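Local coordinates for CytC3 (Streptomyces sp., PDB 3GJB), which probably acts as a non-haem iron(II) and 2-oxoglutarate-dependent halogenase of the phytanoyl-CoA dioxygenase family, chlorinating an amino acid tethered to a carrier protein, at residues S103-K108 with M254-R259; R46-R51 with I65-R70; E79-P84 with V289-V294. All blocks are in the same frame, centred on the assembly; numbering follows the deposited sequence.

Contact 1: residues S103-K108 with M254-R259. With AKG (2-oxoglutaric acid), chain E; AKG (2-oxoglutaric acid), chain D.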
loop_
_atom_site.group_PDB
_atom_site.type_symbol
_atom_site.label_atom_id
_atom_site.label_comp_id
_atom_site.label_asym_id
_atom_site.label_seq_id
_atom_site.Cartn_x
_atom_site.Cartn_y
_atom_site.Cartn_z
ATOM N N SER A 103 -2.892 2.369 -3.565
ATOM C CA SER A 103 -1.787 3.035 -2.908
ATOM C C SER A 103 -2.418 4.272 -2.268
ATOM O O SER A 103 -3.398 4.821 -2.783
ATOM C CB SER A 103 -0.692 3.423 -3.902
ATOM O OG SER A 103 -1.098 4.474 -4.752
ATOM N N GLU A 104 -1.882 4.677 -1.122
ATOM C CA GLU A 104 -2.389 5.836 -0.407
ATOM C C GLU A 104 -1.281 6.420 0.450
ATOM O O GLU A 104 -0.314 5.733 0.775
ATOM C CB GLU A 104 -3.582 5.443 0.472
ATOM C CG GLU A 104 -3.327 4.273 1.415
ATOM C CD GLU A 104 -4.609 3.752 2.068
ATOM O OE1 GLU A 104 -5.185 4.463 2.921
ATOM O OE2 GLU A 104 -5.045 2.628 1.723
ATOM N N PHE A 105 -1.416 7.695 0.798
ATOM C CA PHE A 105 -0.424 8.350 1.631
ATOM C C PHE A 105 -0.839 8.364 3.098
ATOM O O PHE A 105 -2.018 8.429 3.425
ATOM C CB PHE A 105 -0.164 9.776 1.128
ATOM C CG PHE A 105 0.576 9.820 -0.180
ATOM C CD1 PHE A 105 -0.089 9.592 -1.382
ATOM C CD2 PHE A 105 1.956 10.020 -0.205
ATOM C CE1 PHE A 105 0.612 9.557 -2.598
ATOM C CE2 PHE A 105 2.665 9.988 -1.409
ATOM C CZ PHE A 105 1.984 9.754 -2.613
ATOM N N PHE A 106 0.148 8.272 3.978
ATOM C CA PHE A 106 -0.086 8.289 5.414
ATOM C C PHE A 106 0.790 9.349 6.039
ATOM O O PHE A 106 1.890 9.066 6.495
ATOM C CB PHE A 106 0.253 6.937 6.031
ATOM C CG PHE A 106 -0.767 5.879 5.761
ATOM C CD1 PHE A 106 -2.011 5.923 6.381
ATOM C CD2 PHE A 106 -0.489 4.834 4.889
ATOM C CE1 PHE A 106 -2.964 4.932 6.135
ATOM C CE2 PHE A 106 -1.438 3.842 4.641
ATOM C CZ PHE A 106 -2.669 3.892 5.263
ATOM N N PRO A 107 0.321 10.596 6.051
ATOM C CA PRO A 107 1.142 11.649 6.650
ATOM C C PRO A 107 0.866 11.723 8.142
ATOM O O PRO A 107 -0.146 11.218 8.616
ATOM C CB PRO A 107 0.661 12.901 5.930
ATOM C CG PRO A 107 -0.813 12.628 5.812
ATOM C CD PRO A 107 -0.844 11.170 5.353
ATOM N N LYS A 108 1.780 12.330 8.882
ATOM C CA LYS A 108 1.581 12.503 10.310
ATOM C C LYS A 108 2.268 13.799 10.696
ATOM O O LYS A 108 3.433 14.018 10.377
ATOM C CB LYS A 108 2.137 11.325 11.107
ATOM C CG LYS A 108 1.506 11.258 12.481
ATOM C CD LYS A 108 1.579 9.881 13.059
ATOM C CE LYS A 108 0.768 9.802 14.333
ATOM N NZ LYS A 108 0.898 8.452 14.934
ATOM N N MET A 254 5.921 10.930 6.347
ATOM C CA MET A 254 5.143 10.612 5.167
ATOM C C MET A 254 5.376 9.190 4.736
ATOM O O MET A 254 6.464 8.837 4.283
ATOM C CB MET A 254 5.497 11.538 4.005
ATOM C CG MET A 254 4.573 11.366 2.808
ATOM S SD MET A 254 2.847 11.609 3.278
ATOM C CE MET A 254 2.770 13.389 3.375
ATOM N N GLY A 255 4.344 8.371 4.893
ATOM C CA GLY A 255 4.434 6.991 4.482
ATOM C C GLY A 255 3.628 6.811 3.205
ATOM O O GLY A 255 2.583 7.433 3.019
ATOM N N PHE A 256 4.128 5.979 2.305
ATOM C CA PHE A 256 3.420 5.708 1.074
ATOM C C PHE A 256 3.141 4.224 1.103
ATOM O O PHE A 256 4.059 3.426 1.107
ATOM C CB PHE A 256 4.280 6.048 -0.137
ATOM C CG PHE A 256 3.662 5.640 -1.440
ATOM C CD1 PHE A 256 2.505 6.261 -1.899
ATOM C CD2 PHE A 256 4.222 4.622 -2.199
ATOM C CE1 PHE A 256 1.913 5.875 -3.101
ATOM C CE2 PHE A 256 3.637 4.226 -3.405
ATOM C CZ PHE A 256 2.480 4.855 -3.855
ATOM N N ALA A 257 1.869 3.856 1.127
ATOM C CA ALA A 257 1.504 2.451 1.180
ATOM C C ALA A 257 0.944 1.949 -0.131
ATOM O O ALA A 257 0.112 2.606 -0.757
ATOM C CB ALA A 257 0.488 2.219 2.284
ATOM N N ALA A 258 1.405 0.773 -0.536
ATOM C CA ALA A 258 0.934 0.134 -1.755
ATOM C C ALA A 258 0.401 -1.220 -1.297
ATOM O O ALA A 258 1.080 -1.946 -0.565
ATOM C CB ALA A 258 2.079 -0.041 -2.738
ATOM N N ARG A 259 -0.817 -1.556 -1.707
ATOM C CA ARG A 259 -1.419 -2.823 -1.293
ATOM C C ARG A 259 -1.534 -3.831 -2.443
ATOM O O ARG A 259 -1.941 -3.487 -3.562
ATOM C CB ARG A 259 -2.782 -2.543 -0.659
ATOM C CG ARG A 259 -2.699 -1.599 0.545
ATOM C CD ARG A 259 -4.079 -1.166 0.980
ATOM N NE ARG A 259 -4.072 -0.108 1.988
ATOM C CZ ARG A 259 -3.900 -0.299 3.293
ATOM N NH1 ARG A 259 -3.709 -1.518 3.784
ATOM N NH2 ARG A 259 -3.952 0.740 4.113
HETATM C C1 AKG E . -11.679 2.427 2.651
HETATM O O1 AKG E . -11.105 2.817 1.652
HETATM O O2 AKG E . -12.849 2.983 2.991
HETATM C C2 AKG E . -11.080 1.336 3.507
HETATM O O5 AKG E . -11.668 0.963 4.511
HETATM C C3 AKG E . -9.742 0.721 3.114
HETATM C C4 AKG E . -9.264 -0.360 4.100
HETATM C C5 AKG E . -7.903 -0.913 3.673
HETATM O O3 AKG E . -7.343 -0.501 2.675
HETATM O O4 AKG E . -7.308 -1.867 4.419
HETATM C C1 AKG D . -3.020 2.436 10.688
HETATM O O1 AKG D . -2.644 2.802 9.586
HETATM O O2 AKG D . -3.638 1.254 10.808
HETATM C C2 AKG D . -2.794 3.305 11.888
HETATM O O5 AKG D . -3.170 2.955 13.013
HETATM C C3 AKG D . -2.096 4.625 11.681
HETATM C C4 AKG D . -1.975 5.377 12.988
HETATM C C5 AKG D . -1.271 6.681 12.770
HETATM O O3 AKG D . -0.875 7.004 11.666
HETATM O O4 AKG D . -1.087 7.488 13.818
#
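Extended from CG to NE, the side chain of R259 meets E104, whose CG is tucked between its own backbone N and carbonyl carbon (chi1 53°), and the two ends join in a salt bridge. The strands carrying them, 98-108 and 253-262, are antiparallel neighbours in the main sheet of the cupin-type beta fold. Backbone bonds ladder the pair: E104 N gives to A257 O at 2.9 Å and A257 N returns to E104 O, while F106 and G255 form a second hydrogen-bonded pair. In the salt bridge R259 NE lies 2.9 Å from E104 OE2, approaching from above the carboxylate plane, although the oxygen itself stays close to the guanidinium plane; NH2 adds a weaker bond. O3 of the chain E 2-oxoglutarate lies over one face of the R259 guanidinium, while the chain D molecule lies by F106 and K108. A phenylalanine suits position 106 because A257 CB, 3.4 Å from F106 CE2, and R259 NH2 both meet its ring at the edge, and W150 packs against the same ring; G255, without a side chain, adds no bulk beside F106. K108 NZ bonds a carboxylate of the chain D molecule and also gives to L243 O and G161 O. The other face is greasy and lies under helices 34-48 and 75-82. F105 and F256 meet obliquely, their planes 51° apart, with F256 CD1 over one face of the F105 ring. M254, bent at its outer torsions, brings its sulfur to the edge of that ring in a Met-aromatic contact, SD lying 3.9 Å from F105 CD2. At the far end its methyl presses tightly on proline: M254 CE is 3.3 Å from P107 CB.

Contact 2: residues R46-R51 with I65-R70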
loop_
_atom_site.group_PDB
_atom_site.type_symbol
_atom_site.label_atom_id
_atom_site.label_comp_id
_atom_site.label_asym_id
_atom_site.label_seq_id
_atom_site.Cartn_x
_atom_site.Cartn_y
_atom_site.Cartn_z
ATOM N N ARG A 46 5.760 17.519 -5.101
ATOM C CA ARG A 46 5.308 18.598 -5.979
ATOM C C ARG A 46 4.300 18.109 -7.023
ATOM O O ARG A 46 3.336 18.796 -7.340
ATOM C CB ARG A 46 6.505 19.230 -6.696
ATOM C CG ARG A 46 6.126 20.385 -7.617
ATOM C CD ARG A 46 7.336 21.021 -8.317
ATOM N NE ARG A 46 8.061 20.068 -9.157
ATOM C CZ ARG A 46 9.132 19.378 -8.768
ATOM N NH1 ARG A 46 9.624 19.535 -7.543
ATOM N NH2 ARG A 46 9.699 18.516 -9.606
ATOM N N GLN A 47 4.530 16.917 -7.555
ATOM C CA GLN A 47 3.649 16.358 -8.563
ATOM C C GLN A 47 2.267 16.001 -8.025
ATOM O O GLN A 47 1.268 16.097 -8.741
ATOM C CB GLN A 47 4.321 15.145 -9.206
ATOM C CG GLN A 47 5.435 15.545 -10.158
ATOM C CD GLN A 47 6.234 14.369 -10.676
ATOM O OE1 GLN A 47 6.917 14.475 -11.692
ATOM N NE2 GLN A 47 6.165 13.240 -9.972
ATOM N N LEU A 48 2.214 15.601 -6.761
ATOM C CA LEU A 48 0.953 15.263 -6.112
ATOM C C LEU A 48 -0.011 16.445 -6.295
ATOM O O LEU A 48 -1.213 16.273 -6.497
ATOM C CB LEU A 48 1.209 15.018 -4.617
ATOM C CG LEU A 48 1.015 13.646 -3.962
ATOM C CD1 LEU A 48 1.204 12.510 -4.939
ATOM C CD2 LEU A 48 1.978 13.530 -2.798
ATOM N N LEU A 49 0.543 17.650 -6.240
ATOM C CA LEU A 49 -0.232 18.878 -6.369
ATOM C C LEU A 49 -1.034 19.004 -7.657
ATOM O O LEU A 49 -2.126 19.566 -7.651
ATOM C CB LEU A 49 0.698 20.084 -6.212
ATOM C CG LEU A 49 1.319 20.173 -4.815
ATOM C CD1 LEU A 49 2.396 21.251 -4.762
ATOM C CD2 LEU A 49 0.209 20.458 -3.812
ATOM N N ASP A 50 -0.496 18.486 -8.755
ATOM C CA ASP A 50 -1.181 18.545 -10.043
ATOM C C ASP A 50 -2.056 17.313 -10.210
ATOM O O ASP A 50 -1.556 16.194 -10.325
ATOM C CB ASP A 50 -0.158 18.635 -11.181
ATOM C CG ASP A 50 -0.782 18.442 -12.560
ATOM O OD1 ASP A 50 -1.965 18.799 -12.751
ATOM O OD2 ASP A 50 -0.077 17.943 -13.464
ATOM N N ARG A 51 -3.368 17.520 -10.222
ATOM C CA ARG A 51 -4.300 16.408 -10.348
ATOM C C ARG A 51 -4.927 16.321 -11.730
ATOM O O ARG A 51 -5.887 15.577 -11.928
ATOM C CB ARG A 51 -5.411 16.523 -9.293
ATOM C CG ARG A 51 -4.934 16.428 -7.845
ATOM C CD ARG A 51 -6.113 16.426 -6.881
ATOM N NE ARG A 51 -6.960 15.251 -7.077
ATOM C CZ ARG A 51 -6.657 14.022 -6.664
ATOM N NH1 ARG A 51 -5.526 13.787 -6.015
ATOM N NH2 ARG A 51 -7.483 13.014 -6.919
ATOM N N ILE A 65 -8.347 13.480 -0.560
ATOM C CA ILE A 65 -7.595 14.073 0.543
ATOM C C ILE A 65 -6.326 13.305 0.924
ATOM O O ILE A 65 -5.321 13.911 1.300
ATOM C CB ILE A 65 -8.505 14.212 1.791
ATOM C CG1 ILE A 65 -9.780 14.970 1.416
ATOM C CG2 ILE A 65 -7.780 14.953 2.902
ATOM C CD1 ILE A 65 -9.530 16.321 0.772
ATOM N N SER A 66 -6.380 11.979 0.839
ATOM C CA SER A 66 -5.229 11.143 1.155
ATOM C C SER A 66 -4.546 10.643 -0.113
ATOM O O SER A 66 -3.742 9.719 -0.065
ATOM C CB SER A 66 -5.641 9.944 2.017
ATOM O OG SER A 66 -5.895 10.340 3.350
ATOM N N ASN A 67 -4.876 11.266 -1.241
ATOM C CA ASN A 67 -4.302 10.912 -2.533
ATOM C C ASN A 67 -4.197 9.427 -2.833
ATOM O O ASN A 67 -3.110 8.855 -2.910
ATOM C CB ASN A 67 -2.932 11.573 -2.700
ATOM C CG ASN A 67 -3.024 12.908 -3.410
ATOM O OD1 ASN A 67 -3.568 12.987 -4.509
ATOM N ND2 ASN A 67 -2.500 13.960 -2.793
ATOM N N TYR A 68 -5.345 8.802 -3.026
ATOM C CA TYR A 68 -5.377 7.389 -3.343
ATOM C C TYR A 68 -5.000 7.189 -4.795
ATOM O O TYR A 68 -5.295 8.029 -5.649
ATOM C CB TYR A 68 -6.779 6.829 -3.131
ATOM C CG TYR A 68 -7.149 6.517 -1.702
ATOM C CD1 TYR A 68 -6.546 7.183 -0.626
ATOM C CD2 TYR A 68 -8.142 5.580 -1.427
ATOM C CE1 TYR A 68 -6.940 6.909 0.702
ATOM C CE2 TYR A 68 -8.539 5.303 -0.123
ATOM C CZ TYR A 68 -7.941 5.965 0.934
ATOM O OH TYR A 68 -8.360 5.669 2.209
ATOM N N ASP A 69 -4.330 6.070 -5.043
ATOM C CA ASP A 69 -3.919 5.622 -6.364
ATOM C C ASP A 69 -3.267 6.606 -7.328
ATOM O O ASP A 69 -3.599 6.629 -8.519
ATOM C CB ASP A 69 -5.116 4.961 -7.052
ATOM C CG ASP A 69 -5.792 3.927 -6.172
ATOM O OD1 ASP A 69 -5.080 3.111 -5.550
ATOM O OD2 ASP A 69 -7.036 3.927 -6.111
ATOM N N ARG A 70 -2.330 7.402 -6.831
ATOM C CA ARG A 70 -1.633 8.339 -7.695
ATOM C C ARG A 70 -0.564 7.617 -8.496
ATOM O O ARG A 70 0.071 8.202 -9.370
ATOM C CB ARG A 70 -1.028 9.471 -6.874
ATOM C CG ARG A 70 -2.094 10.296 -6.194
ATOM C CD ARG A 70 -3.093 10.861 -7.199
ATOM N NE ARG A 70 -2.898 12.292 -7.422
ATOM C CZ ARG A 70 -1.975 12.804 -8.219
ATOM N NH1 ARG A 70 -1.163 11.998 -8.875
ATOM N NH2 ARG A 70 -1.852 14.116 -8.351
HETATM O O HOH W 1 -2.801 16.571 -4.134
HETATM O O HOH W 2 -6.392 10.921 -5.233
#
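The guanidinium planes of R51 and R70 are 69° apart, and R51 NH1 and D50 O both lie at the edge of the R70 group. At the edge of the R51 group stand N67 OD1 and a water that it shares with Y68 O, and the N67 amide is turned only 34° from the R51 plane. N67 OD1 lies 2.6 Å from R51 NH1 and takes a weak bond from R70 NE at 3.1 Å. R70, bent at chi2 and chi3, curls NH2 back to the turn that follows helix 34-48, where D50 O accepts a weak bond of 2.9 Å. N67 is the C-prime residue of the Schellman motif closing helix 62-65, a place with positive phi that asparagine tolerates better than most residues. Its ND2 gives to a second water, which in turn gives to L48 O, and also rests 3.7 Å from L48 CG. Were R70 replaced by alanine, D50 O would probably lose this donor, N67 OD1 its bond from NE and D73 its salt bridge, and a gap would open beside the L48 methyl CD1. R51 NH1 and R70 NE are both donors only 3.3 Å apart, but D73 pairs with R70 and Y56 O accepts from R51 NH2. The closeness of two like charges is thus probably offset by these partners, with N67 OD1 a partial negative charge close to both, so that polar bonds and waters, more than apolar packing, join the helix end to the loop.

Contact 3: residues E79-P84 with V289-V294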
loop_
_atom_site.group_PDB
_atom_site.type_symbol
_atom_site.label_atom_id
_atom_site.label_comp_id
_atom_site.label_asym_id
_atom_site.label_seq_id
_atom_site.Cartn_x
_atom_site.Cartn_y
_atom_site.Cartn_z
ATOM N N GLU A 79 6.315 3.624 -10.900
ATOM C CA GLU A 79 7.515 2.807 -10.839
ATOM C C GLU A 79 7.671 2.176 -9.458
ATOM O O GLU A 79 8.088 1.027 -9.324
ATOM C CB GLU A 79 8.748 3.654 -11.139
ATOM C CG GLU A 79 10.042 2.865 -11.053
ATOM C CD GLU A 79 11.258 3.755 -11.105
ATOM O OE1 GLU A 79 11.106 4.934 -11.478
ATOM O OE2 GLU A 79 12.363 3.271 -10.784
ATOM N N HIS A 80 7.332 2.945 -8.431
ATOM C CA HIS A 80 7.441 2.476 -7.061
ATOM C C HIS A 80 6.708 1.149 -6.841
ATOM O O HIS A 80 7.288 0.202 -6.319
ATOM C CB HIS A 80 6.897 3.545 -6.099
ATOM C CG HIS A 80 7.347 3.361 -4.682
ATOM N ND1 HIS A 80 8.572 3.803 -4.229
ATOM C CD2 HIS A 80 6.776 2.705 -3.644
ATOM C CE1 HIS A 80 8.737 3.424 -2.974
ATOM N NE2 HIS A 80 7.662 2.756 -2.596
ATOM N N ILE A 81 5.445 1.069 -7.255
ATOM C CA ILE A 81 4.670 -0.151 -7.053
ATOM C C ILE A 81 5.156 -1.315 -7.909
ATOM O O ILE A 81 4.818 -2.472 -7.646
ATOM C CB ILE A 81 3.142 0.094 -7.284
ATOM C CG1 ILE A 81 2.862 0.515 -8.729
ATOM C CG2 ILE A 81 2.648 1.179 -6.340
ATOM C CD1 ILE A 81 2.170 -0.543 -9.538
ATOM N N MET A 82 5.975 -1.004 -8.914
ATOM C CA MET A 82 6.545 -2.015 -9.809
ATOM C C MET A 82 7.928 -2.497 -9.348
ATOM O O MET A 82 8.449 -3.507 -9.834
ATOM C CB MET A 82 6.667 -1.443 -11.227
ATOM C CG MET A 82 5.337 -1.230 -11.936
ATOM S SD MET A 82 4.402 -2.770 -12.032
ATOM C CE MET A 82 5.132 -3.556 -13.493
ATOM N N ARG A 83 8.524 -1.769 -8.415
ATOM C CA ARG A 83 9.853 -2.109 -7.925
ATOM C C ARG A 83 10.087 -3.553 -7.507
ATOM O O ARG A 83 9.299 -4.137 -6.761
ATOM C CB ARG A 83 10.231 -1.175 -6.775
ATOM C CG ARG A 83 10.940 0.067 -7.248
ATOM C CD ARG A 83 12.347 -0.300 -7.661
ATOM N NE ARG A 83 12.980 0.741 -8.457
ATOM C CZ ARG A 83 14.293 0.851 -8.613
ATOM N NH1 ARG A 83 15.106 -0.017 -8.021
ATOM N NH2 ARG A 83 14.793 1.825 -9.363
ATOM N N PRO A 84 11.179 -4.153 -8.012
ATOM C CA PRO A 84 11.580 -5.533 -7.723
ATOM C C PRO A 84 11.795 -5.736 -6.226
ATOM O O PRO A 84 11.493 -6.806 -5.683
ATOM C CB PRO A 84 12.879 -5.684 -8.514
ATOM C CG PRO A 84 12.620 -4.845 -9.711
ATOM C CD PRO A 84 11.992 -3.602 -9.113
ATOM N N VAL A 289 -3.145 -3.097 -11.121
ATOM C CA VAL A 289 -1.968 -3.245 -11.957
ATOM C C VAL A 289 -1.309 -4.596 -11.774
ATOM O O VAL A 289 -0.999 -4.989 -10.649
ATOM C CB VAL A 289 -0.942 -2.131 -11.645
ATOM C CG1 VAL A 289 0.358 -2.368 -12.412
ATOM C CG2 VAL A 289 -1.533 -0.780 -12.008
ATOM N N LEU A 290 -1.117 -5.318 -12.879
ATOM C CA LEU A 290 -0.461 -6.618 -12.814
ATOM C C LEU A 290 1.026 -6.318 -12.680
ATOM O O LEU A 290 1.702 -5.965 -13.639
ATOM C CB LEU A 290 -0.716 -7.449 -14.075
ATOM C CG LEU A 290 -0.046 -8.833 -14.043
ATOM C CD1 LEU A 290 -0.628 -9.669 -12.921
ATOM C CD2 LEU A 290 -0.240 -9.534 -15.372
ATOM N N THR A 291 1.516 -6.471 -11.463
ATOM C CA THR A 291 2.893 -6.185 -11.116
ATOM C C THR A 291 3.903 -7.262 -11.505
ATOM O O THR A 291 5.094 -6.988 -11.693
ATOM C CB THR A 291 2.937 -5.903 -9.616
ATOM O OG1 THR A 291 2.823 -4.490 -9.408
ATOM C CG2 THR A 291 4.168 -6.456 -8.989
ATOM N N SER A 292 3.425 -8.492 -11.625
ATOM C CA SER A 292 4.290 -9.598 -12.001
ATOM C C SER A 292 3.416 -10.767 -12.406
ATOM O O SER A 292 2.209 -10.753 -12.164
ATOM C CB SER A 292 5.170 -10.000 -10.825
ATOM O OG SER A 292 4.373 -10.308 -9.699
ATOM N N GLY A 293 4.031 -11.770 -13.024
ATOM C CA GLY A 293 3.301 -12.945 -13.455
ATOM C C GLY A 293 2.303 -12.667 -14.560
ATOM O O GLY A 293 2.528 -11.826 -15.429
ATOM N N VAL A 294 1.187 -13.379 -14.523
ATOM C CA VAL A 294 0.146 -13.223 -15.526
ATOM C C VAL A 294 -1.197 -13.286 -14.843
ATOM O O VAL A 294 -1.311 -13.805 -13.733
ATOM C CB VAL A 294 0.185 -14.356 -16.569
ATOM C CG1 VAL A 294 1.465 -14.294 -17.361
ATOM C CG2 VAL A 294 0.055 -15.708 -15.865
#
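Helix 75-82 delivers its last turn against strand 289-292, bringing the CA atoms of M82 and T291 within 5.7 Å. This is helix-on-sheet packing in the cupin-type beta fold, and the strand concerned is an outermost one of the main sheet, bonded on its inner side through V289 and T291 to strand 98-108. Two side chains reach out from the helix end. I81 holds CG1 between its backbone N and carbonyl carbon (chi1 63°), and with chi2 at 109° CD1 comes to 3.9 Å from V289 CG1, the two chains crossing at about a right angle. A branched aliphatic residue suits each place, for I81 is buried here, touching A258 and C100 of the strands beneath it. M82 is bent at both outer torsions and slides past T291 in the opposite direction; its SD lies 4.1 Å from V289 CG1 and 3.5 Å from T291 OG1. The flexible thioether can follow this uneven surface, with F312 packing beside it. Threonine joins the apolar and polar halves of the contact, since its hydroxyl finds a backbone acceptor at the helix end, where the carbonyls lack the next turn. That acceptor, I81 O, also takes a bond from Y260 OH, so two hydroxyls from the sheet side serve one carbonyl oxygen. Away from the strand, a salt bridge in the guanidinium plane, R83 NH2 to E79 OE2 at 3.2 Å, ties E79 of the helix to R83 at the turn into helix 84-94, and E79 also pairs with R40. The one hydrogen bond joining helix and strand here is a weak one, T291 OG1 giving to I81 O at 3.3 Å.

How the contacts relate
Contacts 1 and 3 are buried and contact 2 lies at the surface, and their chemistry follows. Contact 1 pairs two strands inside the main sheet and mixes a regular backbone ladder with aromatic packing and charges turned to the bound 2-oxoglutarate molecules. Contact 3 sets a helix end on the edge strand of that sheet, next to strand 98-108, mostly through aliphatic and sulfur contacts; H80 and I81 also touch F256 and A258 of contact 1. Contact 2 works with arginines, an amide and waters, yet its segment 65-70 bonds by backbone to S103 and F105. Contacts 2 and 3 do not touch; contact 1 adjoins both.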